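Local coordinates for agmatinase (Burkholderia thailandensis, PDB 4DZ4), which probably hydrolyses agmatine to putrescine and urea, as a manganese-dependent enzyme of the arginase family with two metal ions in each subunit, at the interface of chains A and B and the interface of chains A and C. Sequence-based numbering; all coordinates share one arbitrary frame. Chains: chain A/B/C, Agmatinase.

Contact 1: the interface of chains A and B. Residues chain A 55, 67-68, 106, 108; chain B 29.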
loop_
_atom_site.group_PDB
_atom_site.type_symbol
_atom_site.label_atom_id
_atom_site.label_comp_id
_atom_site.label_asym_id
_atom_site.label_seq_id
_atom_site.Cartn_x
_atom_site.Cartn_y
_atom_site.Cartn_z
ATOM N N PRO A 55 -5.002 -24.317 -0.850
ATOM C CA PRO A 55 -4.654 -23.041 -0.189
ATOM C C PRO A 55 -3.683 -23.263 0.992
ATOM O O PRO A 55 -4.013 -22.991 2.160
ATOM C CB PRO A 55 -6.018 -22.523 0.267
ATOM C CG PRO A 55 -6.786 -23.799 0.571
ATOM C CD PRO A 55 -6.379 -24.750 -0.533
ATOM N N ARG A 67 -1.476 -19.119 1.111
ATOM C CA ARG A 67 -2.769 -19.778 1.354
ATOM C C ARG A 67 -3.887 -19.022 0.621
ATOM O O ARG A 67 -4.914 -19.602 0.325
ATOM C CB ARG A 67 -3.113 -19.907 2.836
ATOM C CG ARG A 67 -3.270 -18.564 3.552
ATOM C CD ARG A 67 -3.656 -18.755 5.004
ATOM N NE ARG A 67 -2.598 -19.432 5.773
ATOM C CZ ARG A 67 -2.664 -19.736 7.062
ATOM N NH1 ARG A 67 -3.720 -19.411 7.796
ATOM N NH2 ARG A 67 -1.644 -20.360 7.642
ATOM N N LEU A 68 -3.698 -17.716 0.391
ATOM C CA LEU A 68 -4.689 -16.916 -0.345
ATOM C C LEU A 68 -4.446 -16.864 -1.848
ATOM O O LEU A 68 -5.212 -16.212 -2.570
ATOM C CB LEU A 68 -4.749 -15.500 0.248
ATOM C CG LEU A 68 -5.324 -15.410 1.669
ATOM C CD1 LEU A 68 -4.997 -14.033 2.235
ATOM C CD2 LEU A 68 -6.825 -15.636 1.694
ATOM N N PHE A 106 -8.589 -29.123 3.706
ATOM C CA PHE A 106 -7.721 -29.880 4.587
ATOM C C PHE A 106 -7.814 -29.261 5.979
ATOM O O PHE A 106 -8.210 -28.105 6.126
ATOM C CB PHE A 106 -6.290 -29.967 4.056
ATOM C CG PHE A 106 -5.644 -28.637 3.818
ATOM C CD1 PHE A 106 -5.142 -27.909 4.878
ATOM C CD2 PHE A 106 -5.524 -28.118 2.514
ATOM C CE1 PHE A 106 -4.517 -26.672 4.671
ATOM C CE2 PHE A 106 -4.898 -26.901 2.302
ATOM C CZ PHE A 106 -4.404 -26.181 3.383
ATOM N N ALA A 108 -5.877 -27.857 8.559
ATOM C CA ALA A 108 -4.557 -27.270 8.780
ATOM C C ALA A 108 -4.009 -27.532 10.170
ATOM O O ALA A 108 -2.808 -27.478 10.370
ATOM C CB ALA A 108 -4.606 -25.765 8.538
ATOM N N TYR B 29 -9.725 -18.833 4.781
ATOM C CA TYR B 29 -8.830 -18.310 3.731
ATOM C C TYR B 29 -9.036 -18.970 2.359
ATOM O O TYR B 29 -8.263 -18.729 1.455
ATOM C CB TYR B 29 -7.350 -18.503 4.149
ATOM C CG TYR B 29 -7.067 -19.880 4.751
ATOM C CD1 TYR B 29 -6.755 -20.980 3.931
ATOM C CD2 TYR B 29 -7.091 -20.069 6.131
ATOM C CE1 TYR B 29 -6.476 -22.230 4.481
ATOM C CE2 TYR B 29 -6.833 -21.305 6.700
ATOM C CZ TYR B 29 -6.534 -22.386 5.876
ATOM O OH TYR B 29 -6.285 -23.615 6.436
HETATM O O HOH W 1 -7.431 -18.679 -1.506
#
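The loop of chain B that carries B:Tyr29 meets the short 3-10 helix 66-68 of chain A and the loops holding A:Pro55, A:Phe106 and A:Ala108. It is a ring-in-a-groove contact between two copies of the agmatinase in the deposited assembly: the phenol of B:Tyr29 is received by residues from three separate stretches of chain A.

Along the near part of the ring lies A:Arg67, whose aliphatic chain does the touching. Its CD methylene sits over one face, 4.0 Å from the centroid and displaced toward the rim at CG, in a CH-pi contact. The chain of A:Arg67 bends at chi3 (65°) and crosses the tyrosine at about a right angle, with NH1 3.8 Å from CE2 of B:Tyr29. The guanidinium plane is turned 51° from the ring, so the two groups do not stack flat.

Further round, the carbonyl O of A:Pro55 approaches the ring carbon CE1 of B:Tyr29 at 3.5 Å. At the base, the methyl CD2 of A:Leu68 packs against CB of B:Tyr29 at 3.8 Å. Polar support comes through water 1, which links the backbone O of A:Arg67 to the backbone O of B:Tyr29. The far end of the phenol points toward A:Phe106 and A:Ala108, where the hydroxyl OH of B:Tyr29 stands 3.4 Å from the methyl CB of A:Ala108.

Contact 2: the interface of chains A and C. Residues chain A 85-87; chain C 202-205, 209, 216.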
loop_
_atom_site.group_PDB
_atom_site.type_symbol
_atom_site.label_atom_id
_atom_site.label_comp_id
_atom_site.label_asym_id
_atom_site.label_seq_id
_atom_site.Cartn_x
_atom_site.Cartn_y
_atom_site.Cartn_z
ATOM N N PRO A 85 -8.116 -15.582 -25.808
ATOM C CA PRO A 85 -6.701 -15.428 -25.452
ATOM C C PRO A 85 -5.763 -15.118 -26.614
ATOM O O PRO A 85 -5.963 -15.596 -27.740
ATOM C CB PRO A 85 -6.352 -16.781 -24.820
ATOM C CG PRO A 85 -7.632 -17.233 -24.195
ATOM C CD PRO A 85 -8.702 -16.779 -25.159
ATOM N N TYR A 86 -4.762 -14.276 -26.341
ATOM C CA TYR A 86 -3.790 -13.860 -27.348
ATOM C C TYR A 86 -2.475 -14.647 -27.178
ATOM O O TYR A 86 -2.017 -14.793 -26.054
ATOM C CB TYR A 86 -3.502 -12.348 -27.202
ATOM C CG TYR A 86 -2.749 -11.792 -28.394
ATOM C CD1 TYR A 86 -3.425 -11.416 -29.545
ATOM C CD2 TYR A 86 -1.348 -11.731 -28.404
ATOM C CE1 TYR A 86 -2.757 -10.952 -30.663
ATOM C CE2 TYR A 86 -0.664 -11.266 -29.526
ATOM C CZ TYR A 86 -1.368 -10.877 -30.648
ATOM O OH TYR A 86 -0.749 -10.429 -31.780
ATOM N N PRO A 87 -1.843 -15.098 -28.280
ATOM C CA PRO A 87 -2.111 -14.913 -29.715
ATOM C C PRO A 87 -3.035 -15.986 -30.310
ATOM O O PRO A 87 -3.278 -15.982 -31.521
ATOM C CB PRO A 87 -0.713 -15.048 -30.346
ATOM C CG PRO A 87 -0.045 -16.056 -29.454
ATOM C CD PRO A 87 -0.538 -15.774 -28.052
ATOM N N ILE C 202 0.440 -4.428 -28.879
ATOM C CA ILE C 202 -0.804 -5.208 -28.843
ATOM C C ILE C 202 -0.567 -6.604 -28.282
ATOM O O ILE C 202 0.378 -7.304 -28.664
ATOM C CB ILE C 202 -1.421 -5.310 -30.253
ATOM C CG1 ILE C 202 -1.800 -3.908 -30.749
ATOM C CG2 ILE C 202 -2.603 -6.297 -30.271
ATOM C CD1 ILE C 202 -2.875 -3.225 -29.904
ATOM N N ARG C 203 -1.455 -7.025 -27.391
ATOM C CA ARG C 203 -1.403 -8.381 -26.897
ATOM C C ARG C 203 -2.793 -8.818 -26.438
ATOM O O ARG C 203 -2.963 -9.601 -25.494
ATOM C CB ARG C 203 -0.310 -8.537 -25.831
ATOM C CG ARG C 203 -0.428 -7.538 -24.698
ATOM C CD ARG C 203 0.893 -7.534 -23.924
ATOM N NE ARG C 203 0.843 -6.648 -22.735
ATOM C CZ ARG C 203 1.101 -5.344 -22.710
ATOM N NH1 ARG C 203 1.067 -4.689 -21.532
ATOM N NH2 ARG C 203 1.391 -4.674 -23.829
ATOM N N THR C 204 -3.791 -8.363 -27.183
ATOM C CA THR C 204 -5.131 -8.884 -27.000
ATOM C C THR C 204 -5.728 -9.131 -28.371
ATOM O O THR C 204 -5.274 -8.550 -29.357
ATOM C CB THR C 204 -6.003 -7.916 -26.159
ATOM O OG1 THR C 204 -5.931 -6.600 -26.702
ATOM C CG2 THR C 204 -5.556 -7.898 -24.681
ATOM N N TRP C 205 -6.722 -10.015 -28.414
ATOM C CA TRP C 205 -7.285 -10.534 -29.667
ATOM C C TRP C 205 -8.506 -9.801 -30.192
ATOM O O TRP C 205 -9.441 -9.508 -29.434
ATOM C CB TRP C 205 -7.643 -12.018 -29.522
ATOM C CG TRP C 205 -8.068 -12.589 -30.854
ATOM C CD1 TRP C 205 -9.360 -12.842 -31.292
ATOM C CD2 TRP C 205 -7.206 -12.915 -31.994
ATOM N NE1 TRP C 205 -9.359 -13.314 -32.585
ATOM C CE2 TRP C 205 -8.103 -13.374 -33.066
ATOM C CE3 TRP C 205 -5.843 -12.881 -32.226
ATOM C CZ2 TRP C 205 -7.623 -13.780 -34.313
ATOM C CZ3 TRP C 205 -5.367 -13.296 -33.494
ATOM C CH2 TRP C 205 -6.235 -13.722 -34.506
ATOM N N TYR C 209 -8.947 -6.668 -37.077
ATOM C CA TYR C 209 -8.146 -5.482 -36.767
ATOM C C TYR C 209 -8.289 -4.335 -37.791
ATOM O O TYR C 209 -7.527 -3.355 -37.738
ATOM C CB TYR C 209 -6.649 -5.836 -36.605
ATOM C CG TYR C 209 -6.308 -6.696 -35.403
ATOM C CD1 TYR C 209 -6.132 -6.122 -34.132
ATOM C CD2 TYR C 209 -6.120 -8.084 -35.539
ATOM C CE1 TYR C 209 -5.817 -6.913 -33.020
ATOM C CE2 TYR C 209 -5.798 -8.875 -34.425
ATOM C CZ TYR C 209 -5.651 -8.278 -33.181
ATOM O OH TYR C 209 -5.319 -9.056 -32.072
ATOM N N ASP C 216 2.826 -6.523 -32.509
ATOM C CA ASP C 216 2.416 -6.982 -31.171
ATOM C C ASP C 216 3.573 -6.965 -30.172
ATOM O O ASP C 216 4.752 -6.717 -30.556
ATOM C CB ASP C 216 1.593 -8.305 -31.215
ATOM C CG ASP C 216 2.394 -9.516 -31.661
ATOM O OD1 ASP C 216 3.637 -9.470 -31.730
ATOM O OD2 ASP C 216 1.743 -10.566 -31.920
#
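A loop of chain A, A:Pro85 to A:Pro87, pushes its tyrosine into chain C between the loop C:Arg203 to C:Tyr209 and the end of strand 213-216. In this arginase-family agmatinase the contact works as a tyrosine plug, with A:Tyr86 lodged among backbone and side-chain groups of chain C.

The chi1 of A:Tyr86 (-167°) sets CG beside the carbonyl carbon; one face of the ring rests on CB of A:Pro87, a proline that follows a cis peptide bond, while the phenol reaches into chain C. The opposite face receives CA of C:Arg203, 3.7 Å above the plane and toward the rim. The ring is thus held between its own proline and the partner's backbone.

At the tip, the phenol OH of A:Tyr86 donates to the carboxylate OD2 of C:Asp216 at 2.5 Å, a short bond. The OD2 atom sits at the ring edge, in the ring plane, and accepts through its anti lone pair, while the carboxylate is turned 87° to the ring. CD1 of A:Tyr86 lies at the edge of the C:Trp205 indole and in its plane, 3.9 Å from CE3. The hydroxyl OH of C:Tyr209, 3.5 Å from CE1 of A:Tyr86, donates to the backbone O of C:Thr204 at 2.8 Å, probably steadying the loop that lines the socket.

Contact 3: the interface of chains A and B. Residues chain A 12, 30-31; chain B 55, 103.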
loop_
_atom_site.group_PDB
_atom_site.type_symbol
_atom_site.label_atom_id
_atom_site.label_comp_id
_atom_site.label_asym_id
_atom_site.label_seq_id
_atom_site.Cartn_x
_atom_site.Cartn_y
_atom_site.Cartn_z
ATOM N N ASP A 12 -22.661 -13.444 -14.311
ATOM C CA ASP A 12 -22.626 -14.610 -13.389
ATOM C C ASP A 12 -22.766 -15.944 -14.129
ATOM O O ASP A 12 -23.455 -16.875 -13.667
ATOM C CB ASP A 12 -23.714 -14.476 -12.331
ATOM C CG ASP A 12 -23.509 -13.263 -11.444
ATOM O OD1 ASP A 12 -22.377 -13.068 -10.993
ATOM O OD2 ASP A 12 -24.492 -12.526 -11.198
ATOM N N ALA A 30 -17.319 -7.199 -12.064
ATOM C CA ALA A 30 -18.356 -7.816 -11.252
ATOM C C ALA A 30 -18.485 -9.289 -11.638
ATOM O O ALA A 30 -17.628 -9.829 -12.369
ATOM C CB ALA A 30 -19.686 -7.091 -11.460
ATOM N N GLY A 31 -19.540 -9.934 -11.125
ATOM C CA GLY A 31 -19.834 -11.328 -11.442
ATOM C C GLY A 31 -19.034 -12.334 -10.626
ATOM O O GLY A 31 -17.957 -12.011 -10.083
ATOM N N PRO B 55 -22.837 -3.099 -9.117
ATOM C CA PRO B 55 -21.427 -2.632 -9.152
ATOM C C PRO B 55 -21.278 -1.333 -9.947
ATOM O O PRO B 55 -20.604 -1.285 -10.984
ATOM C CB PRO B 55 -20.712 -3.782 -9.866
ATOM C CG PRO B 55 -21.755 -4.306 -10.814
ATOM C CD PRO B 55 -23.043 -4.270 -10.002
ATOM N N ASP B 103 -24.846 -10.544 -9.141
ATOM C CA ASP B 103 -24.964 -9.102 -9.370
ATOM C C ASP B 103 -25.992 -8.689 -10.417
ATOM O O ASP B 103 -26.367 -9.471 -11.302
ATOM C CB ASP B 103 -23.595 -8.536 -9.797
ATOM C CG ASP B 103 -22.528 -8.701 -8.728
ATOM O OD1 ASP B 103 -22.835 -8.556 -7.515
ATOM O OD2 ASP B 103 -21.365 -8.997 -9.084
HETATM O O HOH W 2 -24.645 -10.391 -13.039
#
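Two aspartates, A:Asp12 and B:Asp103, approach each other across this contact with their carboxylates directed at different backbone N-H groups. The carboxylate oxygen OD2 of A:Asp12 accepts from the backbone N of B:Asp103 at 2.9 Å, through its syn lone pair and along a nearly straight path, 167° at the hydrogen. In return, OD2 of B:Asp103 takes the backbone N-H of A:Gly31 at 2.9 Å, this time on its anti lone pair, with 163° at the hydrogen.

A chi1 of -62° puts CG beside the backbone N of B:Asp103; amide and carboxylate both turn to chain A, one giving to A:Asp12 and the other accepting from A:Gly31. The two acids keep 4.6 Å between OD1 of A:Asp12 and OD2 of B:Asp103; the N-H groups they accept probably ease the nearness of like charges. Water 2 adds a bridge, 2.8 Å from OD2 of A:Asp12 and 2.6 Å from the backbone O of B:Asp103.

Beside the polar pairs, the methyl CB of A:Ala30 packs on CG of B:Pro55 at 3.5 Å. In the fold, A:Asp12 immediately precedes helix 13-16 and A:Ala30 and A:Gly31 lie in a loop, while B:Asp103 ends strand 98-103 and B:Pro55 directly follows strand 49-54.

Contact 1 and contact 3 belong to the same two-fold A/B interface, their C-alpha centres about 25 Å apart, and share the 29-31 loop and Pro55 with the chains exchanged. By the two-fold, the twin of contact 3 places B:Ala30 and B:Gly31 next to B:Tyr29 of contact 1, around A:Pro55. Contact 2 lies about 35 Å from contact 1 and about 26 Å from contact 3, on a different surface of chain A that faces chain C. Separate surfaces for two neighbours suit the six-copy deposited assembly, probably the natural one for this family, though the structure alone does not prove it.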